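Local coordinates for protein aminotransferase, class III (Deinococcus radiodurans, PDB 3I4J) that probably catalyses pyridoxal phosphate-dependent transfer of amino groups, as a class-III aminotransferase, at residues C[106-111]-C[254-259]; C[93-98]-C[102-107]; C[41-46]-C[311-316]; C[82-87]-C[235-240]. The protein carries 1 engineered substitution. All coordinates share one frame; numbering follows the deposited sequence.

All four contacts are buried, but they differ in chemistry. Contacts 1 and 2 share helix 98-115 and lie against one mixed sheet: contact 1 fastens the helix by hydrocarbon side chains to the inner strand 256-259, while contact 2, at the beginning of the helix and the edge strand 91-95, adds hydrogen bonds and includes partly exposed residues. Contact 4 meets the other face of strand 256-259, where Met-237 packs on Leu-259. Contacts 3 and 4 again rest on apolar side chains, each joining a loop to the end of a helix; they touch through Phe-84 and Val-313 and through a probable hydrogen bond between Asn-42 and Arg-239.

Contact 1 of 4, residues C[106-111]-C[254-259]; sequences VKLARQ and PDIAVL
Ile-256 holds its CG1 beside the backbone N (chi1 -64°) and then runs on extended, so that CD1 is the atom that reaches Leu-108 on the helix. Leu-108 answers with CG swung opposite its own backbone N (chi1 -180°), and the second torsion turns the CD2 branch to the strand. The two methyls, Leu-108 CD2 and Ile-256 CD1, meet at 3.7 Å, and Leu-108 CG stands 4.0 Å from Ile-256 CD1. The side chains approach at a slant, methyl against branch. Beneath them Ile-256 CD1 also comes to 4.5 Å from the backbone Ala-109 N and packs on the carbonyl oxygen of Ala-105, so the methyl rests against the helix backbone where successive turns bring residues 105, 108 and 109 to the same side. No hydrogen bond crosses between 106-111 and 254-259; the side chains meet through hydrocarbon alone, over a small and fully buried area. Ile-256 and Val-258, alternating along the strand, present the same face, and Val-258 lies on Ala-101, Thr-102 and Ala-105 one turn and more back along the helix. This is helix-on-sheet packing of an alpha/beta domain, consistent with the large domain of fold-type I pyridoxal phosphate enzymes. Leu-108 is also packed by Val-279 and Val-283 of helix 277-284, by Phe-290 and by Phe-5 of the second subunit. Strand 256-259 runs between strands 227-231 and 271-275, and Ile-256 touches Ile-227 on the first of these as well.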
loop_
_atom_site.group_PDB
_atom_site.type_symbol
_atom_site.label_atom_id
_atom_site.label_comp_id
_atom_site.label_asym_id
_atom_site.label_seq_id
_atom_site.Cartn_x
_atom_site.Cartn_y
_atom_site.Cartn_z
ATOM N N VAL C 106 0.415 7.501 -14.241
ATOM C CA VAL C 106 0.667 8.889 -14.605
ATOM C C VAL C 106 2.156 9.104 -14.855
ATOM O O VAL C 106 2.550 9.732 -15.839
ATOM C CB VAL C 106 0.187 9.837 -13.476
ATOM C CG1 VAL C 106 0.646 11.255 -13.742
ATOM C CG2 VAL C 106 -1.331 9.785 -13.380
ATOM N N LYS C 107 2.983 8.571 -13.963
ATOM C CA LYS C 107 4.429 8.703 -14.083
ATOM C C LYS C 107 4.885 8.100 -15.414
ATOM O O LYS C 107 5.685 8.701 -16.138
ATOM C CB LYS C 107 5.108 7.987 -12.908
ATOM C CG LYS C 107 6.596 8.283 -12.733
ATOM C CD LYS C 107 7.459 7.526 -13.727
ATOM C CE LYS C 107 8.940 7.765 -13.465
ATOM N NZ LYS C 107 9.355 7.270 -12.122
ATOM N N LEU C 108 4.355 6.919 -15.726
ATOM C CA LEU C 108 4.685 6.204 -16.957
ATOM C C LEU C 108 4.281 6.985 -18.212
ATOM O O LEU C 108 5.037 7.046 -19.182
ATOM C CB LEU C 108 4.001 4.836 -16.961
ATOM C CG LEU C 108 4.233 3.934 -18.176
ATOM C CD1 LEU C 108 5.726 3.711 -18.390
ATOM C CD2 LEU C 108 3.518 2.604 -17.952
ATOM N N ALA C 109 3.087 7.569 -18.195
ATOM C CA ALA C 109 2.611 8.342 -19.338
ATOM C C ALA C 109 3.556 9.508 -19.592
ATOM O O ALA C 109 3.906 9.795 -20.736
ATOM C CB ALA C 109 1.200 8.853 -19.083
ATOM N N ARG C 110 3.975 10.176 -18.520
ATOM C CA ARG C 110 4.892 11.304 -18.640
ATOM C C ARG C 110 6.256 10.835 -19.141
ATOM O O ARG C 110 6.799 11.402 -20.091
ATOM C CB ARG C 110 5.032 12.014 -17.286
ATOM C CG ARG C 110 6.158 13.055 -17.196
ATOM C CD ARG C 110 6.026 14.194 -18.204
ATOM N NE ARG C 110 7.127 15.155 -18.070
ATOM C CZ ARG C 110 7.400 16.112 -18.956
ATOM N NH1 ARG C 110 6.656 16.247 -20.045
ATOM N NH2 ARG C 110 8.423 16.935 -18.757
ATOM N N GLN C 111 6.806 9.797 -18.518
ATOM C CA GLN C 111 8.110 9.288 -18.938
ATOM C C GLN C 111 8.122 8.841 -20.397
ATOM O O GLN C 111 9.101 9.051 -21.108
ATOM C CB GLN C 111 8.555 8.114 -18.063
ATOM C CG GLN C 111 9.945 7.616 -18.440
ATOM C CD GLN C 111 10.490 6.579 -17.484
ATOM O OE1 GLN C 111 9.878 6.279 -16.458
ATOM N NE2 GLN C 111 11.655 6.028 -17.814
ATOM N N PRO C 254 -6.972 0.062 -23.891
ATOM C CA PRO C 254 -6.222 1.274 -23.570
ATOM C C PRO C 254 -4.730 1.032 -23.766
ATOM O O PRO C 254 -4.320 -0.068 -24.142
ATOM C CB PRO C 254 -6.571 1.496 -22.106
ATOM C CG PRO C 254 -6.554 0.086 -21.572
ATOM C CD PRO C 254 -7.225 -0.739 -22.676
ATOM N N ASP C 255 -3.930 2.067 -23.524
ATOM C CA ASP C 255 -2.483 1.948 -23.623
ATOM C C ASP C 255 -1.978 1.504 -22.247
ATOM O O ASP C 255 -0.961 0.829 -22.134
ATOM C CB ASP C 255 -1.872 3.286 -24.031
ATOM C CG ASP C 255 -2.333 3.730 -25.406
ATOM O OD1 ASP C 255 -2.220 2.916 -26.350
ATOM O OD2 ASP C 255 -2.807 4.878 -25.546
ATOM N N ILE C 256 -2.717 1.884 -21.207
ATOM C CA ILE C 256 -2.399 1.496 -19.831
ATOM C C ILE C 256 -3.710 1.214 -19.097
ATOM O O ILE C 256 -4.619 2.040 -19.121
ATOM C CB ILE C 256 -1.676 2.615 -19.049
ATOM C CG1 ILE C 256 -0.311 2.911 -19.668
ATOM C CG2 ILE C 256 -1.496 2.183 -17.591
ATOM C CD1 ILE C 256 0.386 4.128 -19.056
ATOM N N ALA C 257 -3.813 0.042 -18.472
ATOM C CA ALA C 257 -5.002 -0.317 -17.707
ATOM C C ALA C 257 -4.591 -0.382 -16.239
ATOM O O ALA C 257 -3.652 -1.099 -15.889
ATOM C CB ALA C 257 -5.548 -1.667 -18.160
ATOM N N VAL C 258 -5.277 0.380 -15.393
ATOM C CA VAL C 258 -4.974 0.407 -13.961
ATOM C C VAL C 258 -5.920 -0.517 -13.205
ATOM O O VAL C 258 -7.141 -0.403 -13.328
ATOM C CB VAL C 258 -5.106 1.834 -13.396
ATOM C CG1 VAL C 258 -4.565 1.881 -11.959
ATOM C CG2 VAL C 258 -4.351 2.809 -14.283
ATOM N N LEU C 259 -5.346 -1.418 -12.406
ATOM C CA LEU C 259 -6.117 -2.394 -11.646
ATOM C C LEU C 259 -5.897 -2.261 -10.141
ATOM O O LEU C 259 -4.873 -1.751 -9.697
ATOM C CB LEU C 259 -5.730 -3.806 -12.090
ATOM C CG LEU C 259 -5.775 -4.034 -13.603
ATOM C CD1 LEU C 259 -5.158 -5.387 -13.957
ATOM C CD2 LEU C 259 -7.217 -3.946 -14.067
#

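Contact 2 of 4, residues C[93-98]-C[102-107]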
loop_
_atom_site.group_PDB
_atom_site.type_symbol
_atom_site.label_atom_id
_atom_site.label_comp_id
_atom_site.label_asym_id
_atom_site.label_seq_id
_atom_site.Cartn_x
_atom_site.Cartn_y
_atom_site.Cartn_z
ATOM N N TRP C 93 2.817 -4.278 -13.983
ATOM C CA TRP C 93 3.575 -3.577 -12.955
ATOM C C TRP C 93 2.749 -3.753 -11.680
ATOM O O TRP C 93 1.700 -3.126 -11.515
ATOM C CB TRP C 93 3.704 -2.097 -13.320
ATOM C CG TRP C 93 4.265 -1.237 -12.221
ATOM C CD1 TRP C 93 3.614 -0.243 -11.542
ATOM C CD2 TRP C 93 5.592 -1.284 -11.687
ATOM N NE1 TRP C 93 4.456 0.334 -10.621
ATOM C CE2 TRP C 93 5.677 -0.287 -10.688
ATOM C CE3 TRP C 93 6.721 -2.073 -11.959
ATOM C CZ2 TRP C 93 6.849 -0.055 -9.959
ATOM C CZ3 TRP C 93 7.889 -1.840 -11.233
ATOM C CH2 TRP C 93 7.942 -0.838 -10.243
ATOM N N ALA C 94 3.223 -4.620 -10.790
ATOM C CA ALA C 94 2.507 -4.916 -9.559
ATOM C C ALA C 94 2.849 -3.976 -8.412
ATOM O O ALA C 94 4.011 -3.636 -8.204
ATOM C CB ALA C 94 2.788 -6.366 -9.132
ATOM N N VAL C 95 1.819 -3.553 -7.688
ATOM C CA VAL C 95 1.987 -2.698 -6.518
ATOM C C VAL C 95 1.004 -3.164 -5.440
ATOM O O VAL C 95 0.312 -4.175 -5.619
ATOM C CB VAL C 95 1.775 -1.192 -6.842
ATOM C CG1 VAL C 95 2.906 -0.695 -7.730
ATOM C CG2 VAL C 95 0.423 -0.967 -7.504
ATOM N N SER C 96 0.932 -2.440 -4.326
ATOM C CA SER C 96 0.064 -2.846 -3.225
ATOM C C SER C 96 -1.313 -2.192 -3.167
ATOM O O SER C 96 -2.234 -2.753 -2.575
ATOM C CB SER C 96 0.775 -2.612 -1.888
ATOM O OG SER C 96 2.000 -3.319 -1.830
ATOM N N GLY C 97 -1.459 -1.012 -3.764
ATOM C CA GLY C 97 -2.749 -0.340 -3.720
ATOM C C GLY C 97 -3.119 0.429 -4.975
ATOM O O GLY C 97 -2.269 0.716 -5.821
ATOM N N GLY C 98 -4.397 0.773 -5.081
ATOM C CA GLY C 98 -4.884 1.501 -6.237
ATOM C C GLY C 98 -4.229 2.847 -6.463
ATOM O O GLY C 98 -3.947 3.219 -7.598
ATOM N N THR C 102 -2.277 4.050 -9.774
ATOM C CA THR C 102 -2.692 5.227 -10.524
ATOM C C THR C 102 -1.525 6.192 -10.703
ATOM O O THR C 102 -1.290 6.703 -11.796
ATOM C CB THR C 102 -3.838 5.943 -9.804
ATOM O OG1 THR C 102 -4.964 5.061 -9.716
ATOM C CG2 THR C 102 -4.231 7.206 -10.554
ATOM N N GLU C 103 -0.796 6.449 -9.625
ATOM C CA GLU C 103 0.350 7.337 -9.715
ATOM C C GLU C 103 1.411 6.747 -10.646
ATOM O O GLU C 103 2.078 7.484 -11.378
ATOM C CB GLU C 103 0.934 7.593 -8.324
ATOM C CG GLU C 103 -0.011 8.360 -7.397
ATOM C CD GLU C 103 -0.469 9.697 -7.977
ATOM O OE1 GLU C 103 0.398 10.542 -8.294
ATOM O OE2 GLU C 103 -1.697 9.907 -8.112
ATOM N N SER C 104 1.558 5.422 -10.627
ATOM C CA SER C 104 2.539 4.764 -11.490
ATOM C C SER C 104 2.142 5.007 -12.941
ATOM O O SER C 104 2.990 5.284 -13.782
ATOM C CB SER C 104 2.589 3.253 -11.235
ATOM O OG SER C 104 3.131 2.951 -9.954
ATOM N N ALA C 105 0.843 4.909 -13.213
ATOM C CA ALA C 105 0.319 5.102 -14.566
ATOM C C ALA C 105 0.611 6.504 -15.095
ATOM O O ALA C 105 0.993 6.677 -16.255
ATOM C CB ALA C 105 -1.179 4.836 -14.582
ATOM N N VAL C 106 0.415 7.501 -14.241
ATOM C CA VAL C 106 0.667 8.889 -14.605
ATOM C C VAL C 106 2.156 9.104 -14.855
ATOM O O VAL C 106 2.550 9.732 -15.839
ATOM C CB VAL C 106 0.187 9.837 -13.476
ATOM C CG1 VAL C 106 0.646 11.255 -13.742
ATOM C CG2 VAL C 106 -1.331 9.785 -13.380
ATOM N N LYS C 107 2.983 8.571 -13.963
ATOM C CA LYS C 107 4.429 8.703 -14.083
ATOM C C LYS C 107 4.885 8.100 -15.414
ATOM O O LYS C 107 5.685 8.701 -16.138
ATOM C CB LYS C 107 5.108 7.987 -12.908
ATOM C CG LYS C 107 6.596 8.283 -12.733
ATOM C CD LYS C 107 7.459 7.526 -13.727
ATOM C CE LYS C 107 8.940 7.765 -13.465
ATOM N NZ LYS C 107 9.355 7.270 -12.122
#
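Trp-93 presents the nitrogen corner of its indole to Ser-104, and this is the close-packed half of the contact. NE1 donates to Ser-104 OG over 3.0 Å, a bent bond with an angle of 141° at the hydrogen. The hydroxyl lies at the ring edge, tilted a little from the indole plane, and Ser-104 CB follows it at 3.5 Å from Trp-93 NE1. With chi1 near 170°, the indole swings out from the edge strand toward the helix. Ser-104 OG, held beside its own backbone N, gives its proton to Glu-100 O one turn back, so one buried hydroxyl is engaged by both the helix backbone and the ring. Phe-290 meets the indole edge-to-face, and Arg-7 of the second subunit also packs on it. A phenylalanine in place of Trp-93 would probably leave Ser-104 OG without its N-H donor and open a gap beside Ser-104 CB. The two segments form a strand, a glycine-rich turn and a helix, with Gly-97 as the N-cap. In fold-type I aminotransferases the cofactor phosphate commonly sits at such a helix start; a sulfate ion bound close to Gly-98, probably from the crystallisation liquor, only hints at an anion site here. The other half of the contact is more open, its residues partly exposed. Here Gly-98 O takes two donors from Thr-102: the backbone N at 2.9 Å, the ordinary helical bond, and the hydroxyl OG1 at 3.0 Å, which comes from above the carbonyl plane.

Contact 3 of 4, residues C[41-46]-C[311-316]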
loop_
_atom_site.group_PDB
_atom_site.type_symbol
_atom_site.label_atom_id
_atom_site.label_comp_id
_atom_site.label_asym_id
_atom_site.label_seq_id
_atom_site.Cartn_x
_atom_site.Cartn_y
_atom_site.Cartn_z
ATOM N N ALA C 41 -14.359 -7.222 -2.271
ATOM C CA ALA C 41 -14.561 -8.674 -2.154
ATOM C C ALA C 41 -15.336 -9.307 -3.304
ATOM O O ALA C 41 -16.418 -9.871 -3.111
ATOM C CB ALA C 41 -15.247 -8.990 -0.823
ATOM N N ASN C 42 -14.748 -9.250 -4.491
ATOM C CA ASN C 42 -15.372 -9.773 -5.702
ATOM C C ASN C 42 -15.744 -11.253 -5.742
ATOM O O ASN C 42 -16.706 -11.620 -6.414
ATOM C CB ASN C 42 -14.492 -9.447 -6.909
ATOM C CG ASN C 42 -14.462 -7.961 -7.226
ATOM O OD1 ASN C 42 -14.975 -7.138 -6.465
ATOM N ND2 ASN C 42 -13.845 -7.611 -8.351
ATOM N N ILE C 43 -14.998 -12.113 -5.051
ATOM C CA ILE C 43 -15.335 -13.532 -5.095
ATOM C C ILE C 43 -15.958 -14.069 -3.812
ATOM O O ILE C 43 -16.096 -15.280 -3.630
ATOM C CB ILE C 43 -14.107 -14.389 -5.492
ATOM C CG1 ILE C 43 -13.062 -14.401 -4.372
ATOM C CG2 ILE C 43 -13.495 -13.831 -6.764
ATOM C CD1 ILE C 43 -11.911 -15.372 -4.638
ATOM N N GLY C 44 -16.356 -13.158 -2.930
ATOM C CA GLY C 44 -16.975 -13.573 -1.686
ATOM C C GLY C 44 -15.973 -13.790 -0.573
ATOM O O GLY C 44 -14.764 -13.824 -0.807
ATOM N N HIS C 45 -16.480 -13.949 0.644
ATOM C CA HIS C 45 -15.626 -14.132 1.807
ATOM C C HIS C 45 -15.420 -15.585 2.223
ATOM O O HIS C 45 -16.248 -16.451 1.938
ATOM C CB HIS C 45 -16.201 -13.356 2.990
ATOM C CG HIS C 45 -16.395 -11.897 2.719
ATOM N ND1 HIS C 45 -17.621 -11.352 2.405
ATOM C CD2 HIS C 45 -15.512 -10.871 2.701
ATOM C CE1 HIS C 45 -17.485 -10.053 2.208
ATOM N NE2 HIS C 45 -16.215 -9.736 2.382
ATOM N N GLY C 46 -14.299 -15.828 2.898
ATOM C CA GLY C 46 -13.980 -17.153 3.407
ATOM C C GLY C 46 -13.481 -18.212 2.442
ATOM O O GLY C 46 -13.649 -19.402 2.714
ATOM N N ASP C 311 -7.897 -17.801 -10.749
ATOM C CA ASP C 311 -8.316 -19.170 -11.065
ATOM C C ASP C 311 -9.814 -19.325 -10.823
ATOM O O ASP C 311 -10.527 -19.939 -11.618
ATOM C CB ASP C 311 -7.591 -20.202 -10.185
ATOM C CG ASP C 311 -6.119 -20.352 -10.523
ATOM O OD1 ASP C 311 -5.745 -20.204 -11.701
ATOM O OD2 ASP C 311 -5.333 -20.647 -9.601
ATOM N N ILE C 312 -10.276 -18.772 -9.706
ATOM C CA ILE C 312 -11.678 -18.836 -9.318
ATOM C C ILE C 312 -12.574 -18.012 -10.244
ATOM O O ILE C 312 -13.637 -18.476 -10.673
ATOM C CB ILE C 312 -11.837 -18.352 -7.864
ATOM C CG1 ILE C 312 -11.113 -19.326 -6.929
ATOM C CG2 ILE C 312 -13.309 -18.232 -7.498
ATOM C CD1 ILE C 312 -11.022 -18.857 -5.486
ATOM N N VAL C 313 -12.140 -16.794 -10.550
ATOM C CA VAL C 313 -12.893 -15.908 -11.429
ATOM C C VAL C 313 -13.132 -16.580 -12.780
ATOM O O VAL C 313 -14.222 -16.492 -13.343
ATOM C CB VAL C 313 -12.136 -14.570 -11.630
ATOM C CG1 VAL C 313 -12.786 -13.744 -12.738
ATOM C CG2 VAL C 313 -12.125 -13.785 -10.318
ATOM N N GLU C 314 -12.110 -17.261 -13.291
ATOM C CA GLU C 314 -12.222 -17.947 -14.575
ATOM C C GLU C 314 -13.013 -19.253 -14.460
ATOM O O GLU C 314 -13.944 -19.497 -15.230
ATOM C CB GLU C 314 -10.828 -18.233 -15.145
ATOM C CG GLU C 314 -9.995 -16.984 -15.383
ATOM C CD GLU C 314 -8.657 -17.277 -16.038
ATOM O OE1 GLU C 314 -7.929 -18.169 -15.552
ATOM O OE2 GLU C 314 -8.328 -16.602 -17.031
ATOM N N ARG C 315 -12.650 -20.085 -13.491
ATOM C CA ARG C 315 -13.329 -21.365 -13.308
ATOM C C ARG C 315 -14.831 -21.223 -13.059
ATOM O O ARG C 315 -15.625 -21.999 -13.593
ATOM C CB ARG C 315 -12.688 -22.142 -12.156
ATOM C CG ARG C 315 -13.254 -23.543 -11.967
ATOM C CD ARG C 315 -12.524 -24.290 -10.861
ATOM N NE ARG C 315 -12.860 -23.779 -9.539
ATOM C CZ ARG C 315 -11.973 -23.324 -8.661
ATOM N NH1 ARG C 315 -10.681 -23.311 -8.958
ATOM N NH2 ARG C 315 -12.381 -22.882 -7.483
ATOM N N GLU C 316 -15.220 -20.238 -12.254
ATOM C CA GLU C 316 -16.633 -20.023 -11.950
ATOM C C GLU C 316 -17.303 -19.046 -12.920
ATOM O O GLU C 316 -18.492 -18.762 -12.789
ATOM C CB GLU C 316 -16.800 -19.510 -10.511
ATOM C CG GLU C 316 -16.205 -20.428 -9.448
ATOM C CD GLU C 316 -16.523 -19.999 -8.021
ATOM O OE1 GLU C 316 -16.987 -18.857 -7.812
ATOM O OE2 GLU C 316 -16.298 -20.810 -7.097
#
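Ile-312 O accepts the backbone N of Glu-316 at 2.8 Å in the closing turn of helix 300-315, and that turn presents Ile-312 and Val-313 to Ile-43. Nothing polar crosses the contact; Ile-43 drives it with two of its methyls. Its CD1 meets Ile-312 CD1 end to end at 3.7 Å, while its CG2 meets Val-313 CG2 at 3.8 Å, so the isoleucine straddles two consecutive helix residues. In both pairs the side chains cross at about a right angle. The split follows from the torsions: CG1 of Ile-43 sits between its backbone N and carbonyl carbon (chi1 70°), the less comfortable choice, which sends CD1 to one helix residue and leaves CG2 to the other. Val-50 of helix 48-60 touches both isoleucines, and Tyr-267 packs on Ile-43. The same helix turn also carries salt bridges: Glu-316 pairs with Arg-47, Arg-315 with Glu-49, and Asp-311 with Arg-53, while Arg-80 bridges Asp-311 and Glu-314. Arg-47 also donates to Ile-43 O, which ties the loop to the same network. The loop contains a type I beta turn from Ala-41 to Gly-44, with Gly-44 N bonded back to Ala-41 O at 3.3 Å. Ile-43, third residue of that turn, packs on the side of the last turn of helix 300-315, joining the loop between helices 36-39 and 48-60 to that helix.

Contact 4 of 4, residues C[82-87]-C[235-240]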
loop_
_atom_site.group_PDB
_atom_site.type_symbol
_atom_site.label_atom_id
_atom_site.label_comp_id
_atom_site.label_asym_id
_atom_site.label_seq_id
_atom_site.Cartn_x
_atom_site.Cartn_y
_atom_site.Cartn_z
ATOM N N ALA C 82 -2.662 -10.967 -17.875
ATOM C CA ALA C 82 -2.652 -10.311 -19.177
ATOM C C ALA C 82 -3.613 -10.997 -20.142
ATOM O O ALA C 82 -4.374 -10.332 -20.846
ATOM C CB ALA C 82 -1.241 -10.318 -19.757
ATOM N N ARG C 83 -3.582 -12.327 -20.167
ATOM C CA ARG C 83 -4.455 -13.089 -21.056
ATOM C C ARG C 83 -5.930 -12.986 -20.671
ATOM O O ARG C 83 -6.797 -12.847 -21.535
ATOM C CB ARG C 83 -4.018 -14.560 -21.096
ATOM C CG ARG C 83 -2.689 -14.782 -21.814
ATOM C CD ARG C 83 -2.384 -16.265 -22.024
ATOM N NE ARG C 83 -1.988 -16.962 -20.800
ATOM C CZ ARG C 83 -0.793 -16.853 -20.222
ATOM N NH1 ARG C 83 0.141 -16.068 -20.750
ATOM N NH2 ARG C 83 -0.524 -17.545 -19.121
ATOM N N PHE C 84 -6.217 -13.045 -19.372
ATOM C CA PHE C 84 -7.595 -12.955 -18.907
ATOM C C PHE C 84 -8.280 -11.669 -19.357
ATOM O O PHE C 84 -9.400 -11.703 -19.875
ATOM C CB PHE C 84 -7.663 -13.033 -17.376
ATOM C CG PHE C 84 -9.036 -12.754 -16.821
ATOM C CD1 PHE C 84 -10.100 -13.612 -17.093
ATOM C CD2 PHE C 84 -9.277 -11.605 -16.070
ATOM C CE1 PHE C 84 -11.381 -13.326 -16.631
ATOM C CE2 PHE C 84 -10.555 -11.310 -15.603
ATOM C CZ PHE C 84 -11.612 -12.169 -15.883
ATOM N N VAL C 85 -7.607 -10.537 -19.173
ATOM C CA VAL C 85 -8.203 -9.253 -19.534
ATOM C C VAL C 85 -8.152 -8.907 -21.013
ATOM O O VAL C 85 -8.563 -7.819 -21.407
ATOM C CB VAL C 85 -7.575 -8.094 -18.726
ATOM C CG1 VAL C 85 -7.719 -8.376 -17.239
ATOM C CG2 VAL C 85 -6.109 -7.919 -19.091
ATOM N N GLY C 86 -7.646 -9.824 -21.829
ATOM C CA GLY C 86 -7.590 -9.573 -23.261
ATOM C C GLY C 86 -6.472 -8.653 -23.708
ATOM O O GLY C 86 -6.576 -7.996 -24.749
ATOM N N LEU C 87 -5.402 -8.600 -22.919
ATOM C CA LEU C 87 -4.229 -7.782 -23.227
ATOM C C LEU C 87 -3.024 -8.708 -23.068
ATOM O O LEU C 87 -2.087 -8.402 -22.335
ATOM C CB LEU C 87 -4.123 -6.614 -22.236
ATOM C CG LEU C 87 -5.339 -5.684 -22.147
ATOM C CD1 LEU C 87 -5.115 -4.643 -21.054
ATOM C CD2 LEU C 87 -5.559 -4.998 -23.497
ATOM N N SER C 235 -13.918 -0.851 -11.668
ATOM C CA SER C 235 -14.700 -1.484 -12.729
ATOM C C SER C 235 -14.110 -2.733 -13.363
ATOM O O SER C 235 -14.792 -3.413 -14.138
ATOM C CB SER C 235 -14.955 -0.470 -13.843
ATOM O OG SER C 235 -13.731 -0.114 -14.473
ATOM N N GLY C 236 -12.853 -3.035 -13.052
ATOM C CA GLY C 236 -12.212 -4.188 -13.654
ATOM C C GLY C 236 -12.429 -5.548 -13.016
ATOM O O GLY C 236 -13.166 -5.699 -12.041
ATOM N N MET C 237 -11.777 -6.543 -13.611
ATOM C CA MET C 237 -11.810 -7.931 -13.170
ATOM C C MET C 237 -13.188 -8.589 -13.067
ATOM O O MET C 237 -13.476 -9.302 -12.104
ATOM C CB MET C 237 -11.045 -8.072 -11.843
ATOM C CG MET C 237 -9.572 -7.610 -11.921
ATOM S SD MET C 237 -8.592 -8.273 -13.325
ATOM C CE MET C 237 -8.671 -6.905 -14.430
ATOM N N GLY C 238 -14.027 -8.352 -14.075
ATOM C CA GLY C 238 -15.352 -8.952 -14.113
ATOM C C GLY C 238 -16.484 -8.185 -13.461
ATOM O O GLY C 238 -17.655 -8.477 -13.704
ATOM N N ARG C 239 -16.133 -7.207 -12.634
ATOM C CA ARG C 239 -17.100 -6.383 -11.915
ATOM C C ARG C 239 -18.265 -5.910 -12.795
ATOM O O ARG C 239 -19.433 -6.001 -12.406
ATOM C CB ARG C 239 -16.372 -5.167 -11.330
ATOM C CG ARG C 239 -17.166 -4.332 -10.345
ATOM C CD ARG C 239 -17.090 -4.928 -8.942
ATOM N NE ARG C 239 -18.427 -5.177 -8.456
ATOM C CZ ARG C 239 -18.738 -5.827 -7.346
ATOM N NH1 ARG C 239 -17.800 -6.327 -6.542
ATOM N NH2 ARG C 239 -20.012 -5.995 -7.059
ATOM N N CYS C 240 -17.941 -5.406 -13.980
ATOM C CA CYS C 240 -18.959 -4.893 -14.887
ATOM C C CYS C 240 -19.397 -5.859 -15.984
ATOM O O CYS C 240 -19.857 -5.429 -17.044
ATOM C CB CYS C 240 -18.469 -3.584 -15.511
ATOM S SG CYS C 240 -18.327 -2.219 -14.320
#
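Met-237 lays its thioether against Val-85 and Phe-84 at the end of helix 72-84. The sulfur carries the contact: Met-237 SD stands 4.0 Å from Val-85 CG1 and 4.3 Å from Phe-84 CE2. It lies at the edge of the phenylalanine ring, 82° off the ring normal, which makes this an edge-on Met-aromatic contact. The side chains of Val-85 and Met-237 pass each other at a slant. Met-237 CE is modelled only 3.3 Å from Val-85 CG1, a spacing so short for two carbons that the exact position of the methyl is doubtful. A bend at chi2 (-49°) folds the methionine back, so its sulfur reaches the helix end although its CB does not point there. Two local motifs shape the meeting. Met-237 and Gly-238 are the central pair of a type I' beta turn from Gly-236 to Arg-239, closed by a weak bond, and both have positive phi. Opposite, a Schellman motif ends the helix: Leu-87 N bonds to Ala-82 O at 2.9 Å, and Gly-86 takes positive phi just after Val-85. Further out, Leu-244 packs on both Val-85 and Met-237, and Leu-310, Val-313 and Glu-314 of helix 300-315 line Phe-84. On the turn's far side, the guanidinium of Arg-239 is bonded to Pro-405 O, Leu-351 O and Asn-42 OD1.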